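Local coordinates for endolysin B (Mycobacterium phage D29, PDB 3HC7), which hydrolyses the mycolic acid linkage to arabinogalactan in the mycobacterial cell wall, helping to lyse the host and release phage particles, at residues G142-R147 against V187-G192; K3-T8 against E65-A70; H127-I132 against Y161-D166. All coordinates share one frame; numbering follows the deposited sequence.

Contact 1. Residues G142-R147 against V187-G192; sequences GILEDR and VMKASG
Glu145 OE1 has two cationic neighbours: Lys189 NZ, in a salt bridge with a weak hydrogen bond, and Arg185 NE, in a long, weak ion pair. Lys189 comes from across the contact, and Arg185 sits one turn earlier in helix 179-189. The bond from Lys189 NZ to Glu145 OE1 is 3.3 Å long and lies at the exposed edge. The two side chains cross at about a right angle. The contact belongs to the alpha/beta hydrolase domain of this cutinase-family protein. It joins the loop after strand 140-141 to the C-terminal end of helix 179-189.

Beneath the salt bridge the packing is apolar and buried. Met188 points toward the loop and ends on Leu144. Its chain bends at its last torsion (chi3 39°), which turns CE to the leucine branch. Met188 CE lies 3.5 Å from Leu144 CD2, which is tight for two methyl groups, and 3.7 Å from Leu144 CG. The sulfur has a different neighbour: Met188 SD is 4.1 Å from Ile143 CG2. Ile143 holds CG1 anti to the backbone N (chi1 -172°), and CG2 is the branch turned to the sulfur.

Helix 83-96, which follows the nucleophile Ser82, lies against the same cluster. Its Ile86 touches both Leu144 and Met188. Asp146, next to Glu145, forms a salt bridge with Lys93 and a hydrogen bond with Gln90 of that helix.

The loop is also tied to itself by Arg147, whose guanidinium reaches back to Gly142 side-on. Two nitrogens hold one carbonyl oxygen, which lies close to the guanidinium plane. Arg147 NH2 binds Gly142 O at 2.8 Å, nearly in line with the C=O bond, while Arg147 NE reaches Gly142 O at 3.1 Å from a more tilted direction.

Contact 2. Residues K3-T8 against E65-A70; sequences KPWLFT and ELKLDA
Lys67 lies across Trp5, and the two side chains cross at about a right angle. The lysine starts from helix 50-70, with CB directed at the strand. Lys67 CB meets two aromatic residues. It is 3.6 Å from Trp5 NE1 on the pyrrole side of the indole, and 3.9 Å from Phe7 CZ, where it sits at the ring edge near the ring plane. Lys67 CG comes next and lies over the centre of the six-membered ring of Trp5, only 11° off the ring normal. This is a CH-pi contact on one face of the indole. The chain then bends (chi2 47°), which sets the course of CD. Lys67 CE stays on the same side of the indole plane, 3.9 Å from Trp5 CH2. Beyond it, NZ leads away from the strand. The aliphatic part of the lysine therefore does the packing.

Leu68 fills in beside it with a single branch. Leu68 CD1 is 4.0 Å from Trp5 CD1, and the two side chains run past each other in opposite directions. The same methyl group lies at the edge of the Phe7 ring, 4.4 Å from Phe7 CE2.

The strand and helix segments run antiparallel, at 177°, with their axes 10.1 Å apart. Strand 5-9 lies between strands 35-38 and 76-81 in the parallel sheet. Helix 50-70 connects these two flanking strands in a beta-alpha-beta crossover that passes over strand 5-9. Gln37 of strand 35-38 and Phe76 of strand 76-81 also touch Trp5 and Phe7.

Contact 3. Residues H127-I132 against Y161-D166; sequences HSDEWI and YAHDGD
His163 reaches across to Asp129 with its imidazole edge. His163 NE2 donates to Asp129 OD1 in a short bond of 2.5 Å, almost straight at 171°. The oxygen lies in the plane of the imidazole. The donor stands well above the carboxylate plane of Asp129, and the carboxylate and ring planes are 49° apart. Asp129 holds CG between the backbone N and the carbonyl carbon (chi1 62°), which puts CG on the side of the histidine. Asp129 OD2 also accepts from the backbone N of Asn243. The other ring nitrogen, His163 ND1, is hydrogen-bonded to Pro239 O; with both nitrogens held, the rotation of the imidazole is fixed.

Trp131 adds a carbon contact. Its CE3 lies 3.8 Å from His163 CE1, which sits at the indole edge near the indole plane. The two rings are oblique.

Tyr161 carries the other half of the contact. Its ring runs beside the 127-129 backbone. Ser128 O is 3.3 Å from Tyr161 CE1, at the ring edge. His127 CB lies 3.8 Å from Tyr161 CD1. His127 O is buried and has no conventional hydrogen-bond partner, but Tyr161 CA directs its C-H at it from 3.3 Å. Ser128 OG accepts from Glu130 N in an ST turn.

Tyr242 stacks on the His163 ring, and its hydroxyl is hydrogen-bonded to Asp166 OD2. A type II turn runs from His163 to Asp166, the inferred catalytic acid. An acid on a loop after a strand of the parallel sheet is characteristic of the alpha/beta hydrolase catalytic triad.

Overall arrangement
Contacts 1 and 3 lie near the active site, whereas contact 2 is remote from it. Contact 3 contains Asp166, the inferred acid, and the side chain of His163 is about 7 Å from that of the active-site His240. In contact 1 the side chain of Met188 is about 9 Å from that of Ser82, and that of Ile143 is about 9 Å from that of Asp166. Contacts 1 and 3 alternate along the chain and approach to about 8 Å between nearest atoms. Contact 2 closes earlier in the sequence. Its centre is about 28 Å from that of contact 1, on the opposite side of the chain's centre, and about 29 Å from that of contact 3.

Contact 1. Residues G142-R147 against V187-G192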
loop_
_atom_site.group_PDB
_atom_site.type_symbol
_atom_site.label_atom_id
_atom_site.label_comp_id
_atom_site.label_asym_id
_atom_site.label_seq_id
_atom_site.Cartn_x
_atom_site.Cartn_y
_atom_site.Cartn_z
ATOM N N GLY A 142 9.718 -0.750 -4.594
ATOM C CA GLY A 142 9.166 -0.048 -3.456
ATOM C C GLY A 142 10.278 0.390 -2.523
ATOM O O GLY A 142 11.286 -0.300 -2.351
ATOM N N ILE A 143 10.099 1.548 -1.907
ATOM C CA ILE A 143 11.078 2.041 -0.953
ATOM C C ILE A 143 11.292 1.104 0.251
ATOM O O ILE A 143 12.425 0.943 0.720
ATOM C CB ILE A 143 10.684 3.440 -0.467
ATOM C CG1 ILE A 143 11.809 4.044 0.368
ATOM C CG2 ILE A 143 9.359 3.378 0.286
ATOM C CD1 ILE A 143 11.552 5.470 0.804
ATOM N N LEU A 144 10.218 0.488 0.752
ATOM C CA LEU A 144 10.294 -0.304 1.991
ATOM C C LEU A 144 11.165 -1.552 1.851
ATOM O O LEU A 144 11.107 -2.230 0.839
ATOM C CB LEU A 144 8.898 -0.713 2.459
ATOM C CG LEU A 144 7.970 0.392 2.960
ATOM C CD1 LEU A 144 6.587 -0.174 3.208
ATOM C CD2 LEU A 144 8.512 1.036 4.235
ATOM N N GLU A 145 11.960 -1.854 2.874
ATOM C CA GLU A 145 12.868 -3.008 2.843
ATOM C C GLU A 145 12.117 -4.340 2.936
ATOM O O GLU A 145 12.582 -5.364 2.449
ATOM C CB GLU A 145 13.897 -2.916 3.974
ATOM C CG GLU A 145 14.818 -1.706 3.908
ATOM C CD GLU A 145 15.350 -1.299 5.278
ATOM O OE1 GLU A 145 14.528 -1.074 6.195
ATOM O OE2 GLU A 145 16.589 -1.196 5.439
ATOM N N ASP A 146 10.965 -4.316 3.594
ATOM C CA ASP A 146 10.065 -5.459 3.653
ATOM C C ASP A 146 9.092 -5.348 2.478
ATOM O O ASP A 146 7.987 -4.837 2.624
ATOM C CB ASP A 146 9.299 -5.431 4.979
ATOM C CG ASP A 146 8.415 -6.647 5.179
ATOM O OD1 ASP A 146 8.801 -7.755 4.749
ATOM O OD2 ASP A 146 7.344 -6.497 5.803
ATOM N N ARG A 147 9.517 -5.799 1.310
ATOM C CA ARG A 147 8.716 -5.631 0.105
ATOM C C ARG A 147 8.324 -6.986 -0.478
ATOM O O ARG A 147 8.838 -8.035 -0.067
ATOM C CB ARG A 147 9.468 -4.793 -0.939
ATOM C CG ARG A 147 10.737 -5.451 -1.470
ATOM C CD ARG A 147 11.380 -4.636 -2.593
ATOM N NE ARG A 147 11.815 -3.312 -2.141
ATOM C CZ ARG A 147 12.984 -3.071 -1.552
ATOM N NH1 ARG A 147 13.837 -4.068 -1.354
ATOM N NH2 ARG A 147 13.304 -1.836 -1.162
ATOM N N VAL A 187 10.435 7.875 8.355
ATOM C CA VAL A 187 9.146 8.538 8.545
ATOM C C VAL A 187 7.971 7.565 8.389
ATOM O O VAL A 187 7.038 7.536 9.202
ATOM C CB VAL A 187 8.999 9.744 7.578
ATOM C CG1 VAL A 187 7.558 10.167 7.453
ATOM C CG2 VAL A 187 9.825 10.892 8.081
ATOM N N MET A 188 8.028 6.743 7.359
ATOM C CA MET A 188 6.967 5.771 7.134
ATOM C C MET A 188 6.859 4.671 8.205
ATOM O O MET A 188 5.761 4.177 8.471
ATOM C CB MET A 188 7.099 5.163 5.752
ATOM C CG MET A 188 6.733 6.122 4.637
ATOM S SD MET A 188 7.016 5.366 3.033
ATOM C CE MET A 188 6.460 3.704 3.363
ATOM N N LYS A 189 7.981 4.296 8.823
ATOM C CA LYS A 189 7.981 3.218 9.827
ATOM C C LYS A 189 7.848 3.678 11.286
ATOM O O LYS A 189 7.645 2.862 12.184
ATOM C CB LYS A 189 9.260 2.387 9.692
ATOM C CG LYS A 189 9.405 1.696 8.353
ATOM C CD LYS A 189 10.857 1.371 8.065
ATOM C CE LYS A 189 11.455 0.439 9.108
ATOM N NZ LYS A 189 12.854 0.065 8.742
ATOM N N ALA A 190 7.978 4.980 11.528
ATOM C CA ALA A 190 8.078 5.490 12.890
ATOM C C ALA A 190 6.763 5.383 13.661
ATOM O O ALA A 190 5.687 5.471 13.072
ATOM C CB ALA A 190 8.550 6.948 12.869
ATOM N N SER A 191 6.863 5.215 14.978
ATOM C CA SER A 191 5.697 5.215 15.858
ATOM C C SER A 191 5.267 6.644 16.202
ATOM O O SER A 191 4.156 6.869 16.679
ATOM C CB SER A 191 6.013 4.455 17.146
ATOM O OG SER A 191 7.145 5.013 17.795
ATOM N N GLY A 192 6.161 7.593 15.950
ATOM C CA GLY A 192 5.987 9.005 16.295
ATOM C C GLY A 192 7.334 9.698 16.137
ATOM O O GLY A 192 8.328 9.038 15.833
#

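Contact 2. Residues K3-T8 against E65-A70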
loop_
_atom_site.group_PDB
_atom_site.type_symbol
_atom_site.label_atom_id
_atom_site.label_comp_id
_atom_site.label_asym_id
_atom_site.label_seq_id
_atom_site.Cartn_x
_atom_site.Cartn_y
_atom_site.Cartn_z
ATOM N N LYS A 3 -20.591 -15.554 -5.255
ATOM C CA LYS A 3 -20.185 -14.166 -5.463
ATOM C C LYS A 3 -18.903 -13.871 -4.679
ATOM O O LYS A 3 -18.893 -13.964 -3.453
ATOM C CB LYS A 3 -21.316 -13.236 -5.020
ATOM C CG LYS A 3 -21.315 -11.855 -5.659
ATOM C CD LYS A 3 -22.628 -11.124 -5.367
ATOM C CE LYS A 3 -22.544 -9.647 -5.724
ATOM N NZ LYS A 3 -23.707 -8.876 -5.204
ATOM N N PRO A 4 -17.815 -13.523 -5.391
ATOM C CA PRO A 4 -16.504 -13.295 -4.763
ATOM C C PRO A 4 -16.467 -12.014 -3.933
ATOM O O PRO A 4 -17.230 -11.085 -4.188
ATOM C CB PRO A 4 -15.544 -13.154 -5.956
ATOM C CG PRO A 4 -16.348 -13.441 -7.191
ATOM C CD PRO A 4 -17.790 -13.282 -6.843
ATOM N N TRP A 5 -15.577 -11.972 -2.951
ATOM C CA TRP A 5 -15.425 -10.794 -2.108
ATOM C C TRP A 5 -14.309 -9.888 -2.593
ATOM O O TRP A 5 -13.277 -10.362 -3.074
ATOM C CB TRP A 5 -15.163 -11.197 -0.657
ATOM C CG TRP A 5 -16.410 -11.553 0.048
ATOM C CD1 TRP A 5 -16.919 -12.806 0.244
ATOM C CD2 TRP A 5 -17.342 -10.643 0.633
ATOM N NE1 TRP A 5 -18.106 -12.730 0.927
ATOM C CE2 TRP A 5 -18.391 -11.411 1.175
ATOM C CE3 TRP A 5 -17.388 -9.248 0.757
ATOM C CZ2 TRP A 5 -19.475 -10.832 1.832
ATOM C CZ3 TRP A 5 -18.460 -8.677 1.410
ATOM C CH2 TRP A 5 -19.493 -9.466 1.937
ATOM N N LEU A 6 -14.528 -8.581 -2.457
ATOM C CA LEU A 6 -13.509 -7.586 -2.746
ATOM C C LEU A 6 -13.222 -6.756 -1.494
ATOM O O LEU A 6 -14.117 -6.109 -0.941
ATOM C CB LEU A 6 -13.951 -6.678 -3.901
ATOM C CG LEU A 6 -13.027 -5.501 -4.225
ATOM C CD1 LEU A 6 -11.648 -5.995 -4.606
ATOM C CD2 LEU A 6 -13.616 -4.623 -5.332
ATOM N N PHE A 7 -11.972 -6.796 -1.044
ATOM C CA PHE A 7 -11.544 -6.034 0.123
ATOM C C PHE A 7 -10.702 -4.855 -0.336
ATOM O O PHE A 7 -9.801 -5.014 -1.160
ATOM C CB PHE A 7 -10.737 -6.918 1.079
ATOM C CG PHE A 7 -11.501 -8.107 1.589
ATOM C CD1 PHE A 7 -12.326 -7.997 2.700
ATOM C CD2 PHE A 7 -11.403 -9.333 0.948
ATOM C CE1 PHE A 7 -13.033 -9.091 3.168
ATOM C CE2 PHE A 7 -12.111 -10.434 1.409
ATOM C CZ PHE A 7 -12.924 -10.312 2.519
ATOM N N THR A 8 -11.001 -3.673 0.191
ATOM C CA THR A 8 -10.342 -2.463 -0.266
ATOM C C THR A 8 -9.829 -1.633 0.897
ATOM O O THR A 8 -10.487 -1.494 1.933
ATOM C CB THR A 8 -11.281 -1.585 -1.124
ATOM O OG1 THR A 8 -12.446 -1.251 -0.363
ATOM C CG2 THR A 8 -11.692 -2.317 -2.393
ATOM N N GLU A 65 -11.239 -13.262 7.219
ATOM C CA GLU A 65 -11.670 -14.442 7.954
ATOM C C GLU A 65 -13.184 -14.512 8.029
ATOM O O GLU A 65 -13.778 -15.571 7.809
ATOM C CB GLU A 65 -11.112 -14.417 9.372
ATOM C CG GLU A 65 -9.651 -14.747 9.468
ATOM C CD GLU A 65 -9.132 -14.603 10.879
ATOM O OE1 GLU A 65 -9.851 -14.023 11.722
ATOM O OE2 GLU A 65 -8.006 -15.068 11.140
ATOM N N LEU A 66 -13.810 -13.384 8.352
ATOM C CA LEU A 66 -15.261 -13.360 8.494
ATOM C C LEU A 66 -15.953 -13.783 7.205
ATOM O O LEU A 66 -16.588 -14.836 7.142
ATOM C CB LEU A 66 -15.743 -11.972 8.914
ATOM C CG LEU A 66 -15.344 -11.531 10.319
ATOM C CD1 LEU A 66 -15.983 -10.195 10.652
ATOM C CD2 LEU A 66 -15.747 -12.584 11.331
ATOM N N LYS A 67 -15.829 -12.952 6.180
ATOM C CA LYS A 67 -16.517 -13.193 4.920
ATOM C C LYS A 67 -16.217 -14.579 4.359
ATOM O O LYS A 67 -17.118 -15.288 3.920
ATOM C CB LYS A 67 -16.139 -12.117 3.905
ATOM C CG LYS A 67 -16.950 -10.837 4.024
ATOM C CD LYS A 67 -17.052 -10.342 5.458
ATOM C CE LYS A 67 -18.000 -9.151 5.556
ATOM N NZ LYS A 67 -18.172 -8.679 6.956
ATOM N N LEU A 68 -14.947 -14.968 4.392
ATOM C CA LEU A 68 -14.519 -16.213 3.757
ATOM C C LEU A 68 -14.865 -17.475 4.548
ATOM O O LEU A 68 -15.032 -18.549 3.965
ATOM C CB LEU A 68 -13.026 -16.160 3.424
ATOM C CG LEU A 68 -12.714 -15.696 1.996
ATOM C CD1 LEU A 68 -13.630 -14.568 1.560
ATOM C CD2 LEU A 68 -11.265 -15.292 1.858
ATOM N N ASP A 69 -14.969 -17.357 5.868
ATOM C CA ASP A 69 -15.463 -18.472 6.670
ATOM C C ASP A 69 -16.967 -18.642 6.456
ATOM O O ASP A 69 -17.487 -19.755 6.468
ATOM C CB ASP A 69 -15.157 -18.275 8.157
ATOM C CG ASP A 69 -13.790 -18.803 8.550
ATOM O OD1 ASP A 69 -13.217 -19.600 7.778
ATOM O OD2 ASP A 69 -13.291 -18.429 9.635
ATOM N N ALA A 70 -17.656 -17.525 6.255
ATOM C CA ALA A 70 -19.095 -17.539 6.071
ATOM C C ALA A 70 -19.485 -18.167 4.736
ATOM O O ALA A 70 -20.505 -18.844 4.644
ATOM C CB ALA A 70 -19.649 -16.129 6.177
#

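Contact 3. Residues H127-I132 against Y161-D166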
loop_
_atom_site.group_PDB
_atom_site.type_symbol
_atom_site.label_atom_id
_atom_site.label_comp_id
_atom_site.label_asym_id
_atom_site.label_seq_id
_atom_site.Cartn_x
_atom_site.Cartn_y
_atom_site.Cartn_z
ATOM N N HIS A 127 2.626 -2.333 -13.758
ATOM C CA HIS A 127 1.663 -2.293 -14.855
ATOM C C HIS A 127 1.250 -0.861 -15.126
ATOM O O HIS A 127 1.183 -0.046 -14.205
ATOM C CB HIS A 127 0.410 -3.117 -14.530
ATOM C CG HIS A 127 0.680 -4.575 -14.321
ATOM N ND1 HIS A 127 0.736 -5.149 -13.069
ATOM C CD2 HIS A 127 0.900 -5.577 -15.206
ATOM C CE1 HIS A 127 0.984 -6.441 -13.189
ATOM N NE2 HIS A 127 1.090 -6.725 -14.476
ATOM N N SER A 128 0.968 -0.555 -16.390
ATOM C CA SER A 128 0.517 0.777 -16.769
ATOM C C SER A 128 -0.957 0.959 -16.433
ATOM O O SER A 128 -1.739 0.010 -16.527
ATOM C CB SER A 128 0.731 1.005 -18.269
ATOM O OG SER A 128 0.186 2.249 -18.674
ATOM N N ASP A 129 -1.333 2.172 -16.034
ATOM C CA ASP A 129 -2.744 2.494 -15.829
ATOM C C ASP A 129 -3.332 3.217 -17.042
ATOM O O ASP A 129 -4.358 3.891 -16.941
ATOM C CB ASP A 129 -2.959 3.301 -14.545
ATOM C CG ASP A 129 -2.250 4.643 -14.565
ATOM O OD1 ASP A 129 -1.247 4.781 -15.288
ATOM O OD2 ASP A 129 -2.694 5.559 -13.846
ATOM N N GLU A 130 -2.678 3.060 -18.188
ATOM C CA GLU A 130 -3.220 3.530 -19.457
ATOM C C GLU A 130 -3.721 4.957 -19.308
ATOM O O GLU A 130 -4.911 5.233 -19.453
ATOM C CB GLU A 130 -4.347 2.603 -19.928
ATOM C CG GLU A 130 -3.911 1.153 -20.117
ATOM C CD GLU A 130 -5.072 0.204 -20.374
ATOM O OE1 GLU A 130 -6.119 0.650 -20.892
ATOM O OE2 GLU A 130 -4.932 -0.997 -20.056
ATOM N N TRP A 131 -2.797 5.863 -19.020
ATOM C CA TRP A 131 -3.152 7.225 -18.669
ATOM C C TRP A 131 -2.015 8.151 -19.078
ATOM O O TRP A 131 -1.253 7.836 -19.991
ATOM C CB TRP A 131 -3.433 7.303 -17.166
ATOM C CG TRP A 131 -4.034 8.588 -16.695
ATOM C CD1 TRP A 131 -4.998 9.323 -17.318
ATOM C CD2 TRP A 131 -3.732 9.273 -15.472
ATOM N NE1 TRP A 131 -5.302 10.436 -16.568
ATOM C CE2 TRP A 131 -4.539 10.426 -15.430
ATOM C CE3 TRP A 131 -2.851 9.024 -14.413
ATOM C CZ2 TRP A 131 -4.491 11.332 -14.367
ATOM C CZ3 TRP A 131 -2.803 9.922 -13.359
ATOM C CH2 TRP A 131 -3.618 11.063 -13.344
ATOM N N ILE A 132 -1.887 9.282 -18.396
ATOM C CA ILE A 132 -0.951 10.313 -18.823
ATOM C C ILE A 132 0.444 10.154 -18.219
ATOM O O ILE A 132 1.333 10.973 -18.466
ATOM C CB ILE A 132 -1.499 11.725 -18.519
ATOM C CG1 ILE A 132 -1.554 11.979 -17.012
ATOM C CG2 ILE A 132 -2.877 11.901 -19.143
ATOM C CD1 ILE A 132 -2.028 13.382 -16.651
ATOM N N TYR A 161 0.168 -1.104 -10.221
ATOM C CA TYR A 161 0.226 0.112 -11.023
ATOM C C TYR A 161 1.114 1.153 -10.366
ATOM O O TYR A 161 0.834 1.572 -9.273
ATOM C CB TYR A 161 -1.179 0.678 -11.160
ATOM C CG TYR A 161 -2.186 -0.233 -11.826
ATOM C CD1 TYR A 161 -2.091 -0.548 -13.167
ATOM C CD2 TYR A 161 -3.238 -0.739 -11.127
ATOM C CE1 TYR A 161 -3.014 -1.361 -13.779
ATOM C CE2 TYR A 161 -4.147 -1.554 -11.722
ATOM C CZ TYR A 161 -4.033 -1.862 -13.047
ATOM O OH TYR A 161 -4.961 -2.660 -13.622
ATOM N N ALA A 162 2.156 1.569 -11.056
ATOM C CA ALA A 162 3.166 2.441 -10.484
ATOM C C ALA A 162 3.728 3.364 -11.544
ATOM O O ALA A 162 4.101 2.913 -12.626
ATOM C CB ALA A 162 4.279 1.614 -9.853
ATOM N N HIS A 163 3.786 4.655 -11.228
ATOM C CA HIS A 163 4.308 5.662 -12.147
ATOM C C HIS A 163 5.689 6.099 -11.705
ATOM O O HIS A 163 5.937 6.258 -10.507
ATOM C CB HIS A 163 3.430 6.919 -12.152
ATOM C CG HIS A 163 2.035 6.697 -12.638
ATOM N ND1 HIS A 163 0.957 7.388 -12.132
ATOM C CD2 HIS A 163 1.540 5.865 -13.586
ATOM C CE1 HIS A 163 -0.145 6.993 -12.746
ATOM N NE2 HIS A 163 0.181 6.068 -13.631
ATOM N N ASP A 164 6.585 6.328 -12.656
ATOM C CA ASP A 164 7.798 7.049 -12.311
ATOM C C ASP A 164 7.387 8.466 -11.940
ATOM O O ASP A 164 6.540 9.073 -12.592
ATOM C CB ASP A 164 8.829 7.016 -13.444
ATOM C CG ASP A 164 9.966 6.036 -13.164
ATOM O OD1 ASP A 164 10.576 6.145 -12.081
ATOM O OD2 ASP A 164 10.250 5.158 -14.009
ATOM N N GLY A 165 7.972 8.986 -10.876
ATOM C CA GLY A 165 7.523 10.247 -10.318
ATOM C C GLY A 165 6.885 9.965 -8.973
ATOM O O GLY A 165 6.919 10.798 -8.067
ATOM N N ASP A 166 6.301 8.774 -8.853
ATOM C CA ASP A 166 5.825 8.276 -7.573
ATOM C C ASP A 166 7.001 7.566 -6.907
ATOM O O ASP A 166 7.161 6.352 -7.028
ATOM C CB ASP A 166 4.647 7.319 -7.775
ATOM C CG ASP A 166 3.908 7.018 -6.482
ATOM O OD1 ASP A 166 4.366 7.480 -5.413
ATOM O OD2 ASP A 166 2.871 6.323 -6.537
#